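Local coordinates for SPbeta prophage-derived uncharacterized protein YorR (Bacillus subtilis, PDB 3KB2) that is uncharacterised but binds a guanosine nucleotide together with magnesium and is probably a P-loop kinase, perhaps acting on dTMP, at residues A[45-48]-A[49-53]; A[72-75]-A[76-79]; A[79-82]-A[83-86]; A[150-153]-A[154-157]. All coordinates share one frame; numbering follows the deposited sequence.

Contact 1: A[45-48]-A[49-53]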
loop_
_atom_site.group_PDB
_atom_site.type_symbol
_atom_site.label_atom_id
_atom_site.label_comp_id
_atom_site.label_asym_id
_atom_site.label_seq_id
_atom_site.Cartn_x
_atom_site.Cartn_y
_atom_site.Cartn_z
ATOM N N LEU A 45 -12.157 -14.857 8.235
ATOM C CA LEU A 45 -12.702 -13.834 7.331
ATOM C C LEU A 45 -14.208 -13.926 7.193
ATOM O O LEU A 45 -14.928 -12.961 7.441
ATOM C CB LEU A 45 -12.065 -13.943 5.934
ATOM C CG LEU A 45 -12.470 -12.932 4.851
ATOM C CD1 LEU A 45 -11.978 -11.538 5.197
ATOM C CD2 LEU A 45 -11.881 -13.371 3.520
ATOM N N PHE A 46 -14.675 -15.097 6.793
ATOM C CA PHE A 46 -16.098 -15.330 6.603
ATOM C C PHE A 46 -16.904 -15.120 7.881
ATOM O O PHE A 46 -17.990 -14.533 7.855
ATOM C CB PHE A 46 -16.327 -16.748 6.087
ATOM C CG PHE A 46 -17.765 -17.072 5.857
ATOM C CD1 PHE A 46 -18.497 -16.394 4.883
ATOM C CD2 PHE A 46 -18.400 -18.038 6.627
ATOM C CE1 PHE A 46 -19.844 -16.675 4.682
ATOM C CE2 PHE A 46 -19.744 -18.328 6.434
ATOM C CZ PHE A 46 -20.471 -17.649 5.463
ATOM N N GLU A 47 -16.369 -15.612 8.992
ATOM C CA GLU A 47 -17.027 -15.480 10.285
ATOM C C GLU A 47 -17.327 -13.998 10.599
ATOM O O GLU A 47 -18.444 -13.636 10.990
ATOM C CB GLU A 47 -16.134 -16.096 11.365
ATOM C CG GLU A 47 -16.658 -15.963 12.781
ATOM C CD GLU A 47 -15.666 -16.478 13.820
ATOM O OE1 GLU A 47 -14.548 -15.912 13.917
ATOM O OE2 GLU A 47 -16.005 -17.451 14.537
ATOM N N HIS A 48 -16.331 -13.143 10.406
ATOM C CA HIS A 48 -16.495 -11.721 10.662
ATOM C C HIS A 48 -17.536 -11.067 9.750
ATOM O O HIS A 48 -18.359 -10.267 10.207
ATOM C CB HIS A 48 -15.163 -11.002 10.494
ATOM C CG HIS A 48 -15.202 -9.577 10.940
ATOM N ND1 HIS A 48 -15.364 -9.219 12.260
ATOM C CD2 HIS A 48 -15.178 -8.419 10.236
ATOM C CE1 HIS A 48 -15.444 -7.902 12.352
ATOM N NE2 HIS A 48 -15.333 -7.394 11.137
ATOM N N PHE A 49 -17.498 -11.403 8.461
ATOM C CA PHE A 49 -18.438 -10.834 7.510
ATOM C C PHE A 49 -19.846 -11.290 7.810
ATOM O O PHE A 49 -20.802 -10.535 7.651
ATOM C CB PHE A 49 -18.070 -11.220 6.075
ATOM C CG PHE A 49 -16.950 -10.407 5.499
ATOM C CD1 PHE A 49 -16.876 -9.039 5.744
ATOM C CD2 PHE A 49 -15.980 -10.998 4.700
ATOM C CE1 PHE A 49 -15.855 -8.270 5.203
ATOM C CE2 PHE A 49 -14.948 -10.238 4.151
ATOM C CZ PHE A 49 -14.885 -8.871 4.403
ATOM N N ASN A 50 -19.972 -12.529 8.260
ATOM C CA ASN A 50 -21.282 -13.071 8.575
ATOM C C ASN A 50 -21.893 -12.358 9.772
ATOM O O ASN A 50 -23.098 -12.152 9.818
ATOM C CB ASN A 50 -21.183 -14.565 8.867
ATOM C CG ASN A 50 -22.431 -15.303 8.470
ATOM O OD1 ASN A 50 -22.680 -16.410 8.921
ATOM N ND2 ASN A 50 -23.223 -14.691 7.600
ATOM N N LYS A 51 -21.061 -12.000 10.746
ATOM C CA LYS A 51 -21.545 -11.291 11.927
ATOM C C LYS A 51 -22.014 -9.905 11.524
ATOM O O LYS A 51 -23.042 -9.424 12.002
ATOM C CB LYS A 51 -20.449 -11.147 12.980
ATOM C CG LYS A 51 -20.148 -12.411 13.748
ATOM C CD LYS A 51 -18.886 -12.243 14.558
ATOM C CE LYS A 51 -18.353 -13.598 14.987
ATOM N NZ LYS A 51 -17.005 -13.514 15.630
ATOM N N LEU A 52 -21.260 -9.248 10.652
ATOM C CA LEU A 52 -21.675 -7.929 10.220
ATOM C C LEU A 52 -23.000 -8.072 9.503
ATOM O O LEU A 52 -23.869 -7.234 9.646
ATOM C CB LEU A 52 -20.637 -7.312 9.290
ATOM C CG LEU A 52 -19.302 -7.062 9.971
ATOM C CD1 LEU A 52 -18.315 -6.477 8.964
ATOM C CD2 LEU A 52 -19.510 -6.118 11.160
ATOM N N ALA A 53 -23.154 -9.157 8.752
ATOM C CA ALA A 53 -24.380 -9.394 8.007
ATOM C C ALA A 53 -25.603 -9.502 8.907
ATOM O O ALA A 53 -26.739 -9.411 8.439
ATOM C CB ALA A 53 -24.248 -10.639 7.157
#
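The amide of N50 donates to the carbonyl oxygen of F46 in the shortest bond between 45-48 and 49-53, N to O 2.8 Å, and it arrives nearly along the C=O axis. It belongs to an i to i+4 ladder that illustrates how a helix brings side chains four residues apart into contact. F49 N reaches L45 O in the carbonyl plane at 3.2 Å, while the amides of K51 and L52 approach E47 O and H48 O tilted by a little over 20° from their carbonyl planes.

Each of three rungs carries a side-chain pair with it. E47 and K51 run side by side and point the same way, both extended; their ion pair is long, with E47 OE1 3.8 Å from K51 NZ, and E47 CG packs against K51 CE at 3.7 Å. This pair sits on an exposed flank, so the attraction is probably weak. H48 swings its CG anti to the backbone N (chi1 -171°), which carries the imidazole forward, so that L52 CG lies over one of its faces and L52 CD1 comes within 3.8 Å of H48 NE2. On the buried flank L45 and F49 meet at a slant, L45 CD1 touching F49 CE2 at 3.4 Å, a close apolar fit between leucine methyl and phenyl ring.

Beyond the segments, the F49 ring meets that of F63 and packs on V64 and N67 of helix 64-70. Helix 82-92 also packs against helix 42-52 and its C-terminal end, where Q84, F87, I88 and I92 receive F46, N50, F49 and A53 respectively.

Contact 2: A[72-75]-A[76-79]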
loop_
_atom_site.group_PDB
_atom_site.type_symbol
_atom_site.label_atom_id
_atom_site.label_comp_id
_atom_site.label_asym_id
_atom_site.label_seq_id
_atom_site.Cartn_x
_atom_site.Cartn_y
_atom_site.Cartn_z
ATOM N N LYS A 72 -6.868 -9.719 -4.744
ATOM C CA LYS A 72 -6.163 -9.931 -5.992
ATOM C C LYS A 72 -4.891 -9.082 -6.041
ATOM O O LYS A 72 -4.155 -9.115 -7.030
ATOM C CB LYS A 72 -7.067 -9.573 -7.173
ATOM C CG LYS A 72 -8.391 -10.316 -7.206
ATOM C CD LYS A 72 -8.195 -11.812 -7.357
ATOM C CE LYS A 72 -9.531 -12.541 -7.352
ATOM N NZ LYS A 72 -9.354 -14.019 -7.314
ATOM N N LYS A 73 -4.622 -8.327 -4.976
ATOM C CA LYS A 73 -3.432 -7.470 -4.941
ATOM C C LYS A 73 -2.395 -7.815 -3.877
ATOM O O LYS A 73 -1.204 -7.565 -4.062
ATOM C CB LYS A 73 -3.841 -6.004 -4.768
ATOM C CG LYS A 73 -3.766 -5.168 -6.037
ATOM C CD LYS A 73 -4.696 -5.693 -7.117
ATOM C CE LYS A 73 -4.558 -4.897 -8.417
ATOM N NZ LYS A 73 -3.177 -4.924 -8.982
ATOM N N PHE A 74 -2.842 -8.387 -2.767
ATOM C CA PHE A 74 -1.935 -8.728 -1.678
ATOM C C PHE A 74 -1.812 -10.222 -1.469
ATOM O O PHE A 74 -2.768 -10.972 -1.681
ATOM C CB PHE A 74 -2.409 -8.089 -0.368
ATOM C CG PHE A 74 -2.423 -6.588 -0.394
ATOM C CD1 PHE A 74 -1.264 -5.878 -0.673
ATOM C CD2 PHE A 74 -3.596 -5.886 -0.146
ATOM C CE1 PHE A 74 -1.266 -4.492 -0.708
ATOM C CE2 PHE A 74 -3.611 -4.497 -0.178
ATOM C CZ PHE A 74 -2.440 -3.799 -0.462
ATOM N N LYS A 75 -0.629 -10.652 -1.047
ATOM C CA LYS A 75 -0.410 -12.065 -0.783
ATOM C C LYS A 75 -0.862 -12.370 0.639
ATOM O O LYS A 75 -0.980 -11.466 1.469
ATOM C CB LYS A 75 1.068 -12.436 -0.963
ATOM C CG LYS A 75 1.574 -12.370 -2.407
ATOM C CD LYS A 75 2.968 -12.998 -2.535
ATOM C CE LYS A 75 3.424 -13.066 -3.994
ATOM N NZ LYS A 75 4.798 -13.644 -4.178
ATOM N N ASP A 76 -1.109 -13.650 0.908
ATOM C CA ASP A 76 -1.571 -14.100 2.215
ATOM C C ASP A 76 -2.740 -13.216 2.654
ATOM O O ASP A 76 -2.824 -12.796 3.811
ATOM C CB ASP A 76 -0.439 -14.030 3.248
ATOM C CG ASP A 76 0.762 -14.903 2.876
ATOM O OD1 ASP A 76 0.569 -16.084 2.502
ATOM O OD2 ASP A 76 1.912 -14.411 2.973
ATOM N N TYR A 77 -3.633 -12.935 1.707
ATOM C CA TYR A 77 -4.800 -12.094 1.946
ATOM C C TYR A 77 -6.042 -12.868 1.530
ATOM O O TYR A 77 -6.381 -12.919 0.349
ATOM C CB TYR A 77 -4.673 -10.811 1.120
ATOM C CG TYR A 77 -5.720 -9.766 1.411
ATOM C CD1 TYR A 77 -7.052 -9.962 1.052
ATOM C CD2 TYR A 77 -5.375 -8.568 2.040
ATOM C CE1 TYR A 77 -8.013 -8.991 1.307
ATOM C CE2 TYR A 77 -6.329 -7.593 2.298
ATOM C CZ TYR A 77 -7.645 -7.811 1.926
ATOM O OH TYR A 77 -8.594 -6.848 2.171
ATOM N N SER A 78 -6.725 -13.455 2.509
ATOM C CA SER A 78 -7.922 -14.252 2.253
ATOM C C SER A 78 -9.038 -13.556 1.487
ATOM O O SER A 78 -9.273 -12.357 1.632
ATOM C CB SER A 78 -8.498 -14.775 3.567
ATOM O OG SER A 78 -7.561 -15.607 4.218
ATOM N N ILE A 79 -9.740 -14.343 0.684
ATOM C CA ILE A 79 -10.845 -13.837 -0.104
ATOM C C ILE A 79 -12.071 -14.710 0.085
ATOM O O ILE A 79 -11.961 -15.910 0.323
ATOM C CB ILE A 79 -10.493 -13.794 -1.610
ATOM C CG1 ILE A 79 -11.653 -13.194 -2.396
ATOM C CG2 ILE A 79 -10.234 -15.197 -2.144
ATOM C CD1 ILE A 79 -11.244 -12.769 -3.790
#
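K75, which turns beside Y77 in the bend, sends its extended side chain away from 76-79, and its NZ is hydrogen-bonded to the backbone oxygen of A71 of the second subunit. No hydrogen bond joins 72-75 to 76-79; here the chain is turned by conformation and packing. D76 adopts the left-handed helical conformation, and the two halves run in directions 149° apart.

Apolar contact links the two arms of the bend. F74 CB and Y77 CB are 3.8 Å apart, and Y77 CB also rests 3.4 Å from the carbonyl oxygen of F74. With its CG anti to the backbone N, Y77 lays its ring beside that of F74: Y77 CD2 and F74 CD2 approach to 3.9 Å. The ring planes are inclined by 35° and the centroids stand 6.0 Å apart, an oblique pairing, neither stacked nor T-shaped. Across the mouth of the loop, K72 bends at its second torsion and brings CE to 4.0 Å from I79 CD1, a loose aliphatic touch.

Outside the bend, the F74 ring meets F35 edge-to-face, Y77 leans on N67 and Y70 of helix 64-70, and F74 of the second subunit packs on K75. The feature is a reverse turn at F74-Y77 without a closing hydrogen bond, set in the connection between helices 64-70 and 82-92 and used at the subunit interface.

Contact 3: A[79-82]-A[83-86]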
loop_
_atom_site.group_PDB
_atom_site.type_symbol
_atom_site.label_atom_id
_atom_site.label_comp_id
_atom_site.label_asym_id
_atom_site.label_seq_id
_atom_site.Cartn_x
_atom_site.Cartn_y
_atom_site.Cartn_z
ATOM N N ILE A 79 -9.740 -14.343 0.684
ATOM C CA ILE A 79 -10.845 -13.837 -0.104
ATOM C C ILE A 79 -12.071 -14.710 0.085
ATOM O O ILE A 79 -11.961 -15.910 0.323
ATOM C CB ILE A 79 -10.493 -13.794 -1.610
ATOM C CG1 ILE A 79 -11.653 -13.194 -2.396
ATOM C CG2 ILE A 79 -10.234 -15.197 -2.144
ATOM C CD1 ILE A 79 -11.244 -12.769 -3.790
ATOM N N LEU A 80 -13.248 -14.108 0.002
ATOM C CA LEU A 80 -14.464 -14.891 0.127
ATOM C C LEU A 80 -14.603 -15.771 -1.106
ATOM O O LEU A 80 -14.095 -15.430 -2.169
ATOM C CB LEU A 80 -15.674 -13.975 0.198
ATOM C CG LEU A 80 -15.767 -13.196 1.494
ATOM C CD1 LEU A 80 -16.766 -12.097 1.332
ATOM C CD2 LEU A 80 -16.131 -14.137 2.621
ATOM N N THR A 81 -15.281 -16.905 -0.961
ATOM C CA THR A 81 -15.512 -17.782 -2.099
ATOM C C THR A 81 -16.824 -17.313 -2.720
ATOM O O THR A 81 -17.569 -16.542 -2.107
ATOM C CB THR A 81 -15.681 -19.275 -1.694
ATOM O OG1 THR A 81 -16.800 -19.416 -0.816
ATOM C CG2 THR A 81 -14.435 -19.799 -1.015
ATOM N N GLU A 82 -17.102 -17.770 -3.935
ATOM C CA GLU A 82 -18.336 -17.408 -4.616
ATOM C C GLU A 82 -19.528 -17.756 -3.744
ATOM O O GLU A 82 -20.451 -16.964 -3.587
ATOM C CB GLU A 82 -18.459 -18.166 -5.939
ATOM C CG GLU A 82 -17.438 -17.781 -6.994
ATOM C CD GLU A 82 -17.641 -18.531 -8.302
ATOM O OE1 GLU A 82 -17.443 -19.774 -8.321
ATOM O OE2 GLU A 82 -18.002 -17.877 -9.313
ATOM N N ARG A 83 -19.496 -18.952 -3.176
ATOM C CA ARG A 83 -20.586 -19.411 -2.344
ATOM C C ARG A 83 -20.784 -18.534 -1.112
ATOM O O ARG A 83 -21.906 -18.150 -0.804
ATOM C CB ARG A 83 -20.351 -20.870 -1.939
ATOM C CG ARG A 83 -21.506 -21.510 -1.193
ATOM C CD ARG A 83 -21.123 -22.883 -0.657
ATOM N NE ARG A 83 -22.177 -23.469 0.175
ATOM C CZ ARG A 83 -22.023 -24.558 0.927
ATOM N NH1 ARG A 83 -23.036 -25.010 1.654
ATOM N NH2 ARG A 83 -20.851 -25.190 0.958
ATOM N N GLN A 84 -19.706 -18.200 -0.410
ATOM C CA GLN A 84 -19.833 -17.370 0.788
ATOM C C GLN A 84 -20.387 -15.988 0.430
ATOM O O GLN A 84 -21.322 -15.503 1.073
ATOM C CB GLN A 84 -18.477 -17.239 1.486
ATOM C CG GLN A 84 -17.857 -18.586 1.808
ATOM C CD GLN A 84 -16.466 -18.489 2.395
ATOM O OE1 GLN A 84 -15.604 -17.775 1.878
ATOM N NE2 GLN A 84 -16.230 -19.227 3.476
ATOM N N LEU A 85 -19.819 -15.366 -0.603
ATOM C CA LEU A 85 -20.269 -14.050 -1.034
ATOM C C LEU A 85 -21.760 -14.100 -1.330
ATOM O O LEU A 85 -22.523 -13.242 -0.902
ATOM C CB LEU A 85 -19.520 -13.606 -2.294
ATOM C CG LEU A 85 -20.063 -12.329 -2.952
ATOM C CD1 LEU A 85 -19.895 -11.160 -2.004
ATOM C CD2 LEU A 85 -19.330 -12.062 -4.264
ATOM N N ARG A 86 -22.170 -15.115 -2.071
ATOM C CA ARG A 86 -23.565 -15.277 -2.429
ATOM C C ARG A 86 -24.410 -15.459 -1.163
ATOM O O ARG A 86 -25.529 -14.971 -1.077
ATOM C CB ARG A 86 -23.683 -16.480 -3.360
ATOM C CG ARG A 86 -25.061 -16.799 -3.861
ATOM C CD ARG A 86 -24.980 -17.864 -4.947
ATOM N NE ARG A 86 -24.303 -19.078 -4.491
ATOM C CZ ARG A 86 -23.209 -19.586 -5.056
ATOM N NH1 ARG A 86 -22.654 -18.985 -6.102
ATOM N NH2 ARG A 86 -22.675 -20.703 -4.583
#
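The guanidinium of R86 turns one face to the carbonyl oxygen of E82, which stands 3.9 Å above its plane and displaced toward the rim; a bend at chi3 (56°) folds the arginine back over the first turn of its helix. The same oxygen accepts the amide of R86, E82 O to R86 N 2.9 Å, and the nearby cation would probably favour its negative end.

The second flat group, the carboxamide of Q84, reaches T81 on an extended chain. Its OE1 takes the backbone N-H of T81 at 3.0 Å, the donor tilted 20° from the amide plane. In return T81 OG1, placed between its own backbone N and carbonyl carbon (chi1 60°), accepts from Q84 N at 3.2 Å. Alongside, L80 CD2 comes to 3.8 Å from Q84 OE1, while L85 N gives a nearly straight bond to T81 O.

Q84 has a further grip: its NE2 is hydrogen-bonded to N42 at the start of helix 42-52, and together with the bond from T81 N to OE1 this would hold the amide's rotation. Reciprocal bonds between N-cap T81 and Q84 three residues on define a capping box, here opening helix 82-92.

Contact 4: A[150-153]-A[154-157]. With G3D (guanosine-3'-monophosphate-5'-diphosphate), chain C.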
loop_
_atom_site.group_PDB
_atom_site.type_symbol
_atom_site.label_atom_id
_atom_site.label_comp_id
_atom_site.label_asym_id
_atom_site.label_seq_id
_atom_site.Cartn_x
_atom_site.Cartn_y
_atom_site.Cartn_z
ATOM N N GLN A 150 -17.792 14.804 -9.253
ATOM C CA GLN A 150 -18.800 15.818 -9.546
ATOM C C GLN A 150 -19.897 15.897 -8.492
ATOM O O GLN A 150 -20.790 16.737 -8.573
ATOM C CB GLN A 150 -19.422 15.533 -10.904
ATOM C CG GLN A 150 -18.380 15.194 -11.951
ATOM C CD GLN A 150 -18.904 15.315 -13.366
ATOM O OE1 GLN A 150 -19.941 14.738 -13.715
ATOM N NE2 GLN A 150 -18.182 16.063 -14.198
ATOM N N TRP A 151 -19.823 15.013 -7.503
ATOM C CA TRP A 151 -20.796 14.968 -6.421
ATOM C C TRP A 151 -20.077 15.110 -5.085
ATOM O O TRP A 151 -19.141 14.359 -4.808
ATOM C CB TRP A 151 -21.525 13.637 -6.463
ATOM C CG TRP A 151 -22.896 13.726 -6.969
ATOM C CD1 TRP A 151 -24.018 14.008 -6.247
ATOM C CD2 TRP A 151 -23.318 13.549 -8.320
ATOM N NE1 TRP A 151 -25.120 14.014 -7.066
ATOM C CE2 TRP A 151 -24.718 13.735 -8.345
ATOM C CE3 TRP A 151 -22.653 13.247 -9.512
ATOM C CZ2 TRP A 151 -25.466 13.638 -9.517
ATOM C CZ3 TRP A 151 -23.397 13.149 -10.687
ATOM C CH2 TRP A 151 -24.793 13.343 -10.678
ATOM N N SER A 152 -20.511 16.055 -4.252
ATOM C CA SER A 152 -19.875 16.270 -2.937
ATOM C C SER A 152 -20.421 15.307 -1.877
ATOM O O SER A 152 -21.511 14.767 -2.038
ATOM C CB SER A 152 -20.112 17.705 -2.464
ATOM O OG SER A 152 -21.458 17.880 -2.061
ATOM N N SER A 153 -19.685 15.101 -0.787
ATOM C CA SER A 153 -20.149 14.185 0.254
ATOM C C SER A 153 -21.481 14.634 0.850
ATOM O O SER A 153 -22.255 13.812 1.327
ATOM C CB SER A 153 -19.095 14.011 1.361
ATOM O OG SER A 153 -18.674 15.244 1.906
ATOM N N ASP A 154 -21.753 15.935 0.828
ATOM C CA ASP A 154 -23.026 16.426 1.342
ATOM C C ASP A 154 -24.145 15.957 0.424
ATOM O O ASP A 154 -25.126 15.371 0.871
ATOM C CB ASP A 154 -23.049 17.954 1.392
ATOM C CG ASP A 154 -22.589 18.502 2.721
ATOM O OD1 ASP A 154 -22.692 19.732 2.925
ATOM O OD2 ASP A 154 -22.125 17.705 3.559
ATOM N N GLU A 155 -23.989 16.230 -0.865
ATOM C CA GLU A 155 -24.979 15.851 -1.860
ATOM C C GLU A 155 -25.209 14.343 -1.886
ATOM O O GLU A 155 -26.340 13.884 -2.060
ATOM C CB GLU A 155 -24.548 16.351 -3.247
ATOM C CG GLU A 155 -24.734 17.862 -3.445
ATOM C CD GLU A 155 -24.010 18.413 -4.674
ATOM O OE1 GLU A 155 -24.261 19.588 -5.029
ATOM O OE2 GLU A 155 -23.186 17.687 -5.274
ATOM N N ILE A 156 -24.140 13.575 -1.699
ATOM C CA ILE A 156 -24.259 12.128 -1.696
ATOM C C ILE A 156 -25.040 11.669 -0.457
ATOM O O ILE A 156 -26.034 10.946 -0.580
ATOM C CB ILE A 156 -22.847 11.479 -1.799
ATOM C CG1 ILE A 156 -22.331 11.679 -3.233
ATOM C CG2 ILE A 156 -22.888 9.981 -1.455
ATOM C CD1 ILE A 156 -20.934 11.173 -3.484
ATOM N N ALA A 157 -24.623 12.115 0.723
ATOM C CA ALA A 157 -25.321 11.742 1.948
ATOM C C ALA A 157 -26.807 12.106 1.854
ATOM O O ALA A 157 -27.667 11.325 2.257
ATOM C CB ALA A 157 -24.680 12.417 3.146
HETATM P PB G3D C . -12.026 7.743 1.761
HETATM O O1B G3D C . -10.655 7.129 1.463
HETATM O O2B G3D C . -13.138 7.357 0.888
HETATM O O3B G3D C . -12.410 7.399 3.334
HETATM P PA G3D C . -12.504 10.335 2.890
HETATM O O3A G3D C . -11.920 9.296 1.813
HETATM O O1A G3D C . -13.951 10.239 3.015
HETATM O O2A G3D C . -11.639 10.181 4.151
HETATM O "O5'" G3D C . -12.220 11.780 2.122
HETATM C "C5'" G3D C . -10.858 11.790 1.525
HETATM C "C4'" G3D C . -10.693 13.388 1.500
HETATM O "O4'" G3D C . -11.582 14.086 0.612
HETATM C "C3'" G3D C . -10.760 14.119 2.736
HETATM O "O3'" G3D C . -9.737 15.075 2.854
HETATM C "C2'" G3D C . -12.198 14.682 2.934
HETATM O "O2'" G3D C . -12.217 15.795 3.637
HETATM C "C1'" G3D C . -12.276 15.143 1.283
HETATM N N9 G3D C . -13.727 15.417 0.968
HETATM C C8 G3D C . -14.784 14.833 1.653
HETATM N N7 G3D C . -15.792 15.414 0.964
HETATM C C5 G3D C . -15.417 16.389 0.039
HETATM C C6 G3D C . -16.159 17.084 -0.702
HETATM O O6 G3D C . -17.389 17.241 -0.976
HETATM N N1 G3D C . -15.325 17.914 -1.638
HETATM C C2 G3D C . -14.056 17.789 -1.487
HETATM N N2 G3D C . -13.247 18.567 -2.480
HETATM N N3 G3D C . -13.282 16.992 -0.768
HETATM C C4 G3D C . -14.108 16.337 0.044
HETATM P P1 G3D C . -8.845 15.204 3.868
HETATM O O4P G3D C . -9.311 16.124 4.859
HETATM O O5P G3D C . -7.602 15.875 3.100
HETATM O O6P G3D C . -8.140 13.950 4.394
HETATM O O HOH W 1 -19.714 18.000 1.145
#
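The carboxylate of E155 is an unusual acceptor for S152: the N-H of S152 meets OE2 from above the carboxylate plane, 38° out of it, at a rather long 3.3 Å from N to OE2. The reciprocal bond, equally straight, runs from E155 N to S152 OG at 3.2 Å, with OG between its own backbone N and carbonyl carbon (chi1 73°), which turns it to the E155 amide. I156 N completes that turn on S152 O at 2.9 Å.

W151 crosses the E155 side chain at about a right angle, its CD1 3.8 Å from E155 CB, and W151 CB packs against I156 CG1 at 3.9 Å. The indole also meets W146 edge-to-face.

One residue further on, the helix start reads the guanine. S153 N donates to O6 of the nucleotide at 3.1 Å, and S153 OG stands 3.0 Å from N7. A water accepts from D154 N, donates to O6 and is also hydrogen-bonded to S153 OG.

S152 and E155 thus form a capping box at the head of helix 153-166, a geometry consistent with presenting S153 N to O6 directly and D154 N through water. It completes a pocket whose phosphate end is held by the P-loop residues from C11 to T16.

Overall arrangement
From the N terminus, contact 1 comes first, within helix 42-52, and the chain then passes through strand 58-61 and helix 64-70 into contact 2, the bend that turns it toward helix 82-92. Contact 3 opens that helix and shares I79 with contact 2, so one begins where the other ends. None nests inside another. Contact 1 touches both: L45 CD2 lies 3.4 Å from S78 O, and F49 CD2 packs 3.6 Å from L80 CD1, which ties helix 42-52 to the lead-in of helix 82-92. Contact 4, after the last strand, 143-147, stands apart on the nucleotide side, its centre about 29 Å from that of contact 1. Contacts 3 and 4 repeat the same capping solution on opposite sides of the chain's centre.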